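Local structure of nitrilotriacetate monooxygenase (3SDO) at residues S36-Y42 against H72-F77; F58-S62 against R76-L82. The protein probably acts as a flavin-dependent monooxygenase of the NtaA/SnaA/DszA family, using FMN and molecular oxygen to oxidise a substrate. One frame throughout, in Å; residues are numbered along the deposited sequence.

Contact 1: S36-Y42 against H72-F77; sequences SVNFDFY and HFLNRF. With EDO (1,2-ethanediol), chain C.
Ser36 and His72 make the direct polar link, OG lying 2.7 Å from ND1 at the edge of the imidazole and near its plane; either could be the donor. Tyr42 OH reaches the same ring edge, 3.4 Å from His72 CE1. This hydroxyl donates to Ser36 O (2.7 Å), tilted 31° from the carbonyl plane, and accepts a hydrogen bond from a water, which itself accepts one from Phe77 N, so one water ties the phenol to the other segment's backbone.

Among the aromatics, Phe77 turns its edge toward the face of Tyr42 in an offset edge-to-face pair, with ring centroids 5.4 Å apart and planes at 74°. With CG anti to the carbonyl carbon (chi1 -74°), the Phe77 ring extends along the backbone of Val37 to Phe39, and its CZ lies 4.0 Å from Phe39 CB.

The segments join the entrance of helix 39-51 of the TIM-barrel-type luciferase fold to the loop leaving helix 71-74. Asn38 is the N-cap: its OD1 accepts from Phe41 N from above the carbonyl plane. Phe39 N instead donates to O2 of an ethanediol (2.9 Å), probably from the crystallisation liquor.

Van der Waals contact continues at Val37, whose CG1 rests 3.5 Å from Arg76 N and also meets the Asn75 side chain, the two side chains crossing nearly at right angles. Asn75 OD1 is hydrogen-bonded to Arg207 N of the second subunit.

Contact 2: F58-S62 against R76-L82; sequences FIADS and RFEPISL
Arg76 lays its guanidinium against the backbone of Asp61 and Ser62: Asp61 CA sits 3.3 Å above the plane, toward the rim, and Ser62 N lies over the centre of the same face. That amide is buried here and has no hydrogen-bonding partner in the model. At one end of the group NH2 gives a weak, strongly bent bond to Ser62 OG (2.8 Å, 117° at the hydrogen), while NH1 comes 3.0 Å from Ala60 O. Asp61 OD1 stands well out of the guanidinium plane, 3.9 Å from NE, a long salt bridge of charge alone.

A water lies between the two groups: it accepts from Arg76 NE (2.9 Å) and lies within hydrogen-bonding distance of both Asp61 OD1 and Phe77 O. The carboxylate also rests on Pro79, with OD1 3.5 Å from CD, the two side chains crossing at about a right angle. OD1 also forms a salt bridge with Arg111 of the second subunit. Asp61 is a predicted FMN-binding residue.

Pro79 is positioned as the first residue of its helix, directly after the N-cap Glu78, whose OE1 accepts from Ser81 N on the syn side (169° at the hydrogen) and whose OE2 takes Ile80 N from above the carboxylate plane. One turn on, Leu82 CD2 meets Ile59 CD1 at 3.7 Å; Ile59 CG2, anti to the backbone N, is the branch directed at Pro79 CB.

The end of strand 56-59, flanked in the parallel barrel sheet by strands 11-15 and 94-100, is thus packed against the start of helix 79-88, with Phe39 and Tyr42 of helix 39-51 touching Leu82 beyond.

In the fold
Contacts 1 and 2, with centres 9 Å apart, share Arg76 and Phe77, and their segments alternate along the chain. At the shared pair the two side chains diverge: Phe77 serves 36-42, whereas the Arg76 guanidinium serves 58-62. Leu82 bridges the contacts, its CD2 3.8 Å from Tyr42 CD2 and its CD1 3.8 Å from Phe39 CD1; Phe73 CD2 also comes 3.5 Å from Ser62 OG. Contact 2 holds Asp61, about 4 Å from Thr98 between side chains; both are predicted FMN-binding residues. Contact 1 approaches this predicted site through Arg76, whose side chain is about 4 Å from that of Asp61 and about 7 Å from that of Thr98. Both contacts border the second subunit.

Contact 1: S36-Y42 against H72-F77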
ATOM      1  N   SER A  36      14.509   6.724   5.082  1.00 20.39           N
ATOM      2  CA  SER A  36      13.480   5.686   5.274  1.00 19.77           C
ATOM      3  C   SER A  36      12.038   6.110   5.005  1.00 18.73           C
ATOM      4  O   SER A  36      11.227   5.284   4.639  1.00 19.56           O
ATOM      5  CB  SER A  36      13.614   5.037   6.631  1.00 19.82           C
ATOM      6  OG  SER A  36      14.786   4.229   6.621  1.00 21.86           O
ATOM      7  N   VAL A  37      11.729   7.389   5.180  1.00 18.40           N
ATOM      8  CA  VAL A  37      10.421   7.937   4.857  1.00 18.40           C
ATOM      9  C   VAL A  37      10.566   9.178   3.953  1.00 18.78           C
ATOM     10  O   VAL A  37       9.887  10.198   4.124  1.00 18.59           O
ATOM     11  CB  VAL A  37       9.610   8.246   6.136  1.00 19.05           C
ATOM     12  CG1 VAL A  37       9.149   6.965   6.781  1.00 18.46           C
ATOM     13  CG2 VAL A  37      10.430   9.049   7.133  1.00 18.26           C
ATOM     14  N   ASN A  38      11.469   9.062   2.981  1.00 18.24           N
ATOM     15  CA  ASN A  38      11.689  10.092   1.969  1.00 18.25           C
ATOM     16  C   ASN A  38      11.317   9.467   0.622  1.00 18.00           C
ATOM     17  O   ASN A  38      12.115   8.684   0.056  1.00 16.98           O
ATOM     18  CB  ASN A  38      13.167  10.506   1.986  1.00 18.47           C
ATOM     19  CG  ASN A  38      13.493  11.597   0.969  1.00 18.66           C
ATOM     20  OD1 ASN A  38      13.112  11.509  -0.199  1.00 19.15           O
ATOM     21  ND2 ASN A  38      14.181  12.640   1.428  1.00 21.57           N
ATOM     22  N   PHE A  39      10.125   9.810   0.100  1.00 17.53           N
ATOM     23  CA  PHE A  39       9.621   9.154  -1.113  1.00 17.41           C
ATOM     24  C   PHE A  39      10.532   9.324  -2.324  1.00 17.03           C
ATOM     25  O   PHE A  39      10.824   8.365  -3.021  1.00 15.98           O
ATOM     26  CB  PHE A  39       8.202   9.600  -1.487  1.00 17.40           C
ATOM     27  CG  PHE A  39       7.696   8.950  -2.753  1.00 17.80           C
ATOM     28  CD1 PHE A  39       7.438   7.585  -2.784  1.00 18.70           C
ATOM     29  CD2 PHE A  39       7.511   9.692  -3.916  1.00 18.61           C
ATOM     30  CE1 PHE A  39       7.019   6.959  -3.966  1.00 18.43           C
ATOM     31  CE2 PHE A  39       7.106   9.086  -5.082  1.00 18.54           C
ATOM     32  CZ  PHE A  39       6.843   7.711  -5.108  1.00 18.51           C
ATOM     33  N   ASP A  40      10.989  10.539  -2.568  1.00 17.86           N
ATOM     34  CA  ASP A  40      11.861  10.780  -3.705  1.00 19.04           C
ATOM     35  C   ASP A  40      13.159   9.955  -3.658  1.00 19.03           C
ATOM     36  O   ASP A  40      13.687   9.576  -4.694  1.00 18.81           O
ATOM     37  CB  ASP A  40      12.217  12.249  -3.806  1.00 20.21           C
ATOM     38  CG  ASP A  40      11.045  13.122  -4.254  1.00 23.54           C
ATOM     39  OD1 ASP A  40       9.986  12.621  -4.709  1.00 25.50           O
ATOM     40  OD2 ASP A  40      11.212  14.330  -4.106  1.00 28.95           O
ATOM     41  N   PHE A  41      13.678   9.704  -2.466  1.00 19.26           N
ATOM     42  CA  PHE A  41      14.819   8.786  -2.321  1.00 18.58           C
ATOM     43  C   PHE A  41      14.517   7.390  -2.835  1.00 17.89           C
ATOM     44  O   PHE A  41      15.334   6.824  -3.598  1.00 18.15           O
ATOM     45  CB  PHE A  41      15.265   8.724  -0.872  1.00 19.35           C
ATOM     46  CG  PHE A  41      16.401   7.764  -0.626  1.00 18.17           C
ATOM     47  CD1 PHE A  41      17.691   8.102  -0.984  1.00 19.71           C
ATOM     48  CD2 PHE A  41      16.164   6.531  -0.050  1.00 18.25           C
ATOM     49  CE1 PHE A  41      18.754   7.224  -0.738  1.00 22.29           C
ATOM     50  CE2 PHE A  41      17.222   5.661   0.209  1.00 18.50           C
ATOM     51  CZ  PHE A  41      18.504   6.006  -0.143  1.00 19.44           C
ATOM     52  N   TYR A  42      13.368   6.814  -2.451  1.00 17.55           N
ATOM     53  CA  TYR A  42      12.970   5.518  -3.001  1.00 16.91           C
ATOM     54  C   TYR A  42      12.837   5.535  -4.545  1.00 16.85           C
ATOM     55  O   TYR A  42      13.244   4.578  -5.193  1.00 16.64           O
ATOM     56  CB  TYR A  42      11.670   4.985  -2.387  1.00 17.44           C
ATOM     57  CG  TYR A  42      11.785   4.517  -0.950  1.00 17.10           C
ATOM     58  CD1 TYR A  42      11.695   5.430   0.093  1.00 18.83           C
ATOM     59  CD2 TYR A  42      11.944   3.184  -0.633  1.00 17.36           C
ATOM     60  CE1 TYR A  42      11.785   5.040   1.398  1.00 17.59           C
ATOM     61  CE2 TYR A  42      12.039   2.776   0.697  1.00 16.66           C
ATOM     62  CZ  TYR A  42      11.929   3.707   1.699  1.00 17.46           C
ATOM     63  OH  TYR A  42      12.015   3.326   3.013  1.00 18.65           O
ATOM     64  N   HIS A  72      14.964   2.190  10.956  1.00 19.97           N
ATOM     65  CA  HIS A  72      14.063   1.887   9.825  1.00 20.14           C
ATOM     66  C   HIS A  72      12.714   1.292  10.290  1.00 20.27           C
ATOM     67  O   HIS A  72      11.651   1.540   9.680  1.00 20.04           O
ATOM     68  CB  HIS A  72      14.716   0.962   8.782  1.00 19.44           C
ATOM     69  CG  HIS A  72      13.857   0.769   7.573  1.00 20.08           C
ATOM     70  ND1 HIS A  72      13.749   1.727   6.591  1.00 19.39           N
ATOM     71  CD2 HIS A  72      13.014  -0.234   7.220  1.00 19.63           C
ATOM     72  CE1 HIS A  72      12.887   1.316   5.674  1.00 19.86           C
ATOM     73  NE2 HIS A  72      12.426   0.132   6.031  1.00 19.63           N
ATOM     74  N   PHE A  73      12.758   0.545  11.383  1.00 20.54           N
ATOM     75  CA  PHE A  73      11.558  -0.022  11.982  1.00 21.40           C
ATOM     76  C   PHE A  73      10.715   1.025  12.736  1.00 21.70           C
ATOM     77  O   PHE A  73       9.511   0.829  12.925  1.00 22.64           O
ATOM     78  CB  PHE A  73      11.931  -1.170  12.906  1.00 22.50           C
ATOM     79  CG  PHE A  73      12.361  -2.430  12.192  1.00 23.58           C
ATOM     80  CD1 PHE A  73      13.572  -2.490  11.500  1.00 26.59           C
ATOM     81  CD2 PHE A  73      11.573  -3.581  12.259  1.00 26.44           C
ATOM     82  CE1 PHE A  73      13.982  -3.679  10.846  1.00 27.88           C
ATOM     83  CE2 PHE A  73      11.967  -4.773  11.611  1.00 27.09           C
ATOM     84  CZ  PHE A  73      13.167  -4.814  10.897  1.00 27.56           C
ATOM     85  N   LEU A  74      11.334   2.129  13.162  1.00 21.43           N
ATOM     86  CA  LEU A  74      10.607   3.206  13.854  1.00 21.49           C
ATOM     87  C   LEU A  74       9.706   4.000  12.894  1.00 20.31           C
ATOM     88  O   LEU A  74       8.663   4.503  13.289  1.00 20.90           O
ATOM     89  CB  LEU A  74      11.577   4.170  14.557  1.00 21.89           C
ATOM     90  CG  LEU A  74      12.285   3.649  15.810  1.00 22.24           C
ATOM     91  CD1 LEU A  74      13.438   4.571  16.190  1.00 20.72           C
ATOM     92  CD2 LEU A  74      11.307   3.498  16.979  1.00 22.90           C
ATOM     93  N   ASN A  75      10.101   4.092  11.631  1.00 19.68           N
ATOM     94  CA  ASN A  75       9.367   4.898  10.651  1.00 18.66           C
ATOM     95  C   ASN A  75       9.733   4.455   9.249  1.00 18.43           C
ATOM     96  O   ASN A  75      10.892   4.554   8.826  1.00 18.30           O
ATOM     97  CB  ASN A  75       9.669   6.400  10.834  1.00 19.52           C
ATOM     98  CG  ASN A  75       8.419   7.242  11.034  1.00 18.47           C
ATOM     99  OD1 ASN A  75       7.977   7.975  10.136  1.00 19.29           O
ATOM    100  ND2 ASN A  75       7.858   7.167  12.222  1.00 16.81           N
ATOM    101  N   ARG A  76       8.731   3.951   8.544  1.00 18.59           N
ATOM    102  CA  ARG A  76       8.883   3.426   7.204  1.00 18.45           C
ATOM    103  C   ARG A  76       7.568   3.598   6.477  1.00 18.35           C
ATOM    104  O   ARG A  76       6.527   3.807   7.120  1.00 18.34           O
ATOM    105  CB  ARG A  76       9.261   1.931   7.244  1.00 18.39           C
ATOM    106  CG  ARG A  76       8.268   1.051   7.985  1.00 18.65           C
ATOM    107  CD  ARG A  76       8.862  -0.287   8.507  1.00 20.57           C
ATOM    108  NE  ARG A  76       9.398  -1.131   7.441  1.00 20.67           N
ATOM    109  CZ  ARG A  76      10.213  -2.177   7.616  1.00 20.95           C
ATOM    110  NH1 ARG A  76      10.659  -2.831   6.561  1.00 19.45           N
ATOM    111  NH2 ARG A  76      10.617  -2.559   8.828  1.00 21.54           N
ATOM    112  N   PHE A  77       7.618   3.479   5.143  1.00 17.79           N
ATOM    113  CA  PHE A  77       6.420   3.499   4.325  1.00 17.87           C
ATOM    114  C   PHE A  77       5.702   2.166   4.458  1.00 17.76           C
ATOM    115  O   PHE A  77       6.286   1.159   4.892  1.00 18.68           O
ATOM    116  CB  PHE A  77       6.746   3.803   2.846  1.00 17.33           C
ATOM    117  CG  PHE A  77       7.110   5.250   2.582  1.00 18.26           C
ATOM    118  CD1 PHE A  77       6.170   6.265   2.756  1.00 18.54           C
ATOM    119  CD2 PHE A  77       8.375   5.594   2.163  1.00 18.38           C
ATOM    120  CE1 PHE A  77       6.514   7.613   2.505  1.00 19.43           C
ATOM    121  CE2 PHE A  77       8.716   6.915   1.893  1.00 18.83           C
ATOM    122  CZ  PHE A  77       7.784   7.933   2.073  1.00 18.34           C
TER
HETATM  123  C1  EDO C 450       8.717  13.623   1.924  1.00 27.03           C
HETATM  124  O1  EDO C 450      10.060  13.314   1.504  1.00 27.12           O
HETATM  125  C2  EDO C 450       7.932  12.329   2.185  1.00 26.18           C
HETATM  126  O2  EDO C 450       7.905  11.463   1.026  1.00 24.30           O
HETATM  127  O   HOH W   1       9.596   2.015   3.538  1.00 13.73           O

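Contact 2: F58-S62 against R76-L82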
ATOM      1  N   PHE A  58      12.406  -4.799  -3.796  1.00 17.41           N
ATOM      2  CA  PHE A  58      11.755  -5.507  -2.706  1.00 17.84           C
ATOM      3  C   PHE A  58      11.636  -4.573  -1.486  1.00 18.01           C
ATOM      4  O   PHE A  58      12.622  -3.974  -1.036  1.00 18.49           O
ATOM      5  CB  PHE A  58      12.526  -6.793  -2.365  1.00 18.61           C
ATOM      6  CG  PHE A  58      12.060  -7.488  -1.097  1.00 20.00           C
ATOM      7  CD1 PHE A  58      10.716  -7.691  -0.849  1.00 24.39           C
ATOM      8  CD2 PHE A  58      12.976  -7.933  -0.161  1.00 22.78           C
ATOM      9  CE1 PHE A  58      10.282  -8.320   0.328  1.00 24.99           C
ATOM     10  CE2 PHE A  58      12.562  -8.568   1.018  1.00 23.84           C
ATOM     11  CZ  PHE A  58      11.220  -8.757   1.266  1.00 24.90           C
ATOM     12  N   ILE A  59      10.404  -4.423  -1.017  1.00 17.33           N
ATOM     13  CA  ILE A  59      10.047  -3.628   0.146  1.00 17.61           C
ATOM     14  C   ILE A  59       9.641  -4.603   1.229  1.00 17.78           C
ATOM     15  O   ILE A  59       8.560  -5.204   1.165  1.00 18.13           O
ATOM     16  CB  ILE A  59       8.899  -2.651  -0.161  1.00 16.83           C
ATOM     17  CG1 ILE A  59       9.291  -1.716  -1.309  1.00 17.41           C
ATOM     18  CG2 ILE A  59       8.543  -1.794   1.078  1.00 16.39           C
ATOM     19  CD1 ILE A  59      10.571  -0.886  -1.029  1.00 15.82           C
ATOM     20  N   ALA A  60      10.560  -4.803   2.174  1.00 17.80           N
ATOM     21  CA  ALA A  60      10.334  -5.586   3.374  1.00 18.64           C
ATOM     22  C   ALA A  60       9.416  -4.791   4.297  1.00 18.48           C
ATOM     23  O   ALA A  60       9.165  -3.618   4.066  1.00 17.92           O
ATOM     24  CB  ALA A  60      11.686  -5.895   4.095  1.00 19.06           C
ATOM     25  N   ASP A  61       8.913  -5.429   5.339  1.00 19.25           N
ATOM     26  CA  ASP A  61       7.953  -4.746   6.188  1.00 20.58           C
ATOM     27  C   ASP A  61       7.961  -5.201   7.640  1.00 21.58           C
ATOM     28  O   ASP A  61       8.464  -6.291   7.959  1.00 23.83           O
ATOM     29  CB  ASP A  61       6.556  -4.926   5.608  1.00 20.05           C
ATOM     30  CG  ASP A  61       5.603  -3.838   6.046  1.00 20.73           C
ATOM     31  OD1 ASP A  61       6.032  -2.654   6.078  1.00 19.47           O
ATOM     32  OD2 ASP A  61       4.441  -4.177   6.346  1.00 17.49           O
ATOM     33  N   SER A  62       7.415  -4.342   8.495  1.00 21.41           N
ATOM     34  CA  SER A  62       7.144  -4.647   9.892  1.00 22.76           C
ATOM     35  C   SER A  62       5.886  -3.916  10.333  1.00 22.62           C
ATOM     36  O   SER A  62       5.467  -2.946   9.699  1.00 20.91           O
ATOM     37  CB  SER A  62       8.329  -4.228  10.772  1.00 23.38           C
ATOM     38  OG  SER A  62       8.572  -2.822  10.666  1.00 23.73           O
ATOM     39  N   ARG A  76       8.731   3.951   8.544  1.00 18.59           N
ATOM     40  CA  ARG A  76       8.883   3.426   7.204  1.00 18.45           C
ATOM     41  C   ARG A  76       7.568   3.598   6.477  1.00 18.35           C
ATOM     42  O   ARG A  76       6.527   3.807   7.120  1.00 18.34           O
ATOM     43  CB  ARG A  76       9.261   1.931   7.244  1.00 18.39           C
ATOM     44  CG  ARG A  76       8.268   1.051   7.985  1.00 18.65           C
ATOM     45  CD  ARG A  76       8.862  -0.287   8.507  1.00 20.57           C
ATOM     46  NE  ARG A  76       9.398  -1.131   7.441  1.00 20.67           N
ATOM     47  CZ  ARG A  76      10.213  -2.177   7.616  1.00 20.95           C
ATOM     48  NH1 ARG A  76      10.659  -2.831   6.561  1.00 19.45           N
ATOM     49  NH2 ARG A  76      10.617  -2.559   8.828  1.00 21.54           N
ATOM     50  N   PHE A  77       7.618   3.479   5.143  1.00 17.79           N
ATOM     51  CA  PHE A  77       6.420   3.499   4.325  1.00 17.87           C
ATOM     52  C   PHE A  77       5.702   2.166   4.458  1.00 17.76           C
ATOM     53  O   PHE A  77       6.286   1.159   4.892  1.00 18.68           O
ATOM     54  CB  PHE A  77       6.746   3.803   2.846  1.00 17.33           C
ATOM     55  CG  PHE A  77       7.110   5.250   2.582  1.00 18.26           C
ATOM     56  CD1 PHE A  77       6.170   6.265   2.756  1.00 18.54           C
ATOM     57  CD2 PHE A  77       8.375   5.594   2.163  1.00 18.38           C
ATOM     58  CE1 PHE A  77       6.514   7.613   2.505  1.00 19.43           C
ATOM     59  CE2 PHE A  77       8.716   6.915   1.893  1.00 18.83           C
ATOM     60  CZ  PHE A  77       7.784   7.933   2.073  1.00 18.34           C
ATOM     61  N   GLU A  78       4.423   2.163   4.108  1.00 17.69           N
ATOM     62  CA  GLU A  78       3.659   0.927   4.012  1.00 17.29           C
ATOM     63  C   GLU A  78       3.779   0.405   2.553  1.00 17.37           C
ATOM     64  O   GLU A  78       3.795   1.211   1.609  1.00 17.14           O
ATOM     65  CB  GLU A  78       2.216   1.194   4.447  1.00 17.73           C
ATOM     66  CG  GLU A  78       1.294   0.006   4.351  1.00 18.28           C
ATOM     67  CD  GLU A  78       0.818  -0.266   2.946  1.00 17.30           C
ATOM     68  OE1 GLU A  78       0.700   0.687   2.134  1.00 17.60           O
ATOM     69  OE2 GLU A  78       0.542  -1.448   2.670  1.00 17.78           O
ATOM     70  N   PRO A  79       3.907  -0.938   2.355  1.00 17.27           N
ATOM     71  CA  PRO A  79       4.304  -1.421   1.013  1.00 16.73           C
ATOM     72  C   PRO A  79       3.329  -1.242  -0.154  1.00 16.68           C
ATOM     73  O   PRO A  79       3.785  -0.929  -1.241  1.00 16.09           O
ATOM     74  CB  PRO A  79       4.580  -2.909   1.234  1.00 16.79           C
ATOM     75  CG  PRO A  79       4.936  -3.000   2.701  1.00 17.97           C
ATOM     76  CD  PRO A  79       3.977  -2.019   3.342  1.00 17.39           C
ATOM     77  N   ILE A  80       2.024  -1.449   0.029  1.00 17.24           N
ATOM     78  CA  ILE A  80       1.093  -1.320  -1.109  1.00 16.77           C
ATOM     79  C   ILE A  80       1.105   0.121  -1.621  1.00 17.07           C
ATOM     80  O   ILE A  80       1.208   0.342  -2.835  1.00 16.17           O
ATOM     81  CB  ILE A  80      -0.336  -1.746  -0.763  1.00 17.87           C
ATOM     82  CG1 ILE A  80      -0.380  -3.233  -0.432  1.00 17.14           C
ATOM     83  CG2 ILE A  80      -1.335  -1.383  -1.910  1.00 16.45           C
ATOM     84  CD1 ILE A  80      -0.102  -4.144  -1.635  1.00 17.70           C
ATOM     85  N   SER A  81       0.974   1.087  -0.704  1.00 17.08           N
ATOM     86  CA  SER A  81       1.047   2.493  -1.066  1.00 17.25           C
ATOM     87  C   SER A  81       2.390   2.837  -1.732  1.00 16.51           C
ATOM     88  O   SER A  81       2.420   3.459  -2.793  1.00 15.54           O
ATOM     89  CB  SER A  81       0.818   3.423   0.136  1.00 18.30           C
ATOM     90  OG  SER A  81       1.672   3.129   1.236  1.00 20.19           O
ATOM     91  N   LEU A  82       3.498   2.443  -1.112  1.00 15.88           N
ATOM     92  CA  LEU A  82       4.815   2.790  -1.663  1.00 16.10           C
ATOM     93  C   LEU A  82       5.011   2.185  -3.058  1.00 15.82           C
ATOM     94  O   LEU A  82       5.445   2.871  -3.992  1.00 16.61           O
ATOM     95  CB  LEU A  82       5.946   2.357  -0.702  1.00 15.31           C
ATOM     96  CG  LEU A  82       7.395   2.580  -1.190  1.00 15.98           C
ATOM     97  CD1 LEU A  82       7.723   4.033  -1.491  1.00 16.22           C
ATOM     98  CD2 LEU A  82       8.392   2.002  -0.169  1.00 13.20           C
TER
HETATM   99  O   HOH W   2       7.815  -0.991   4.974  1.00  9.72           O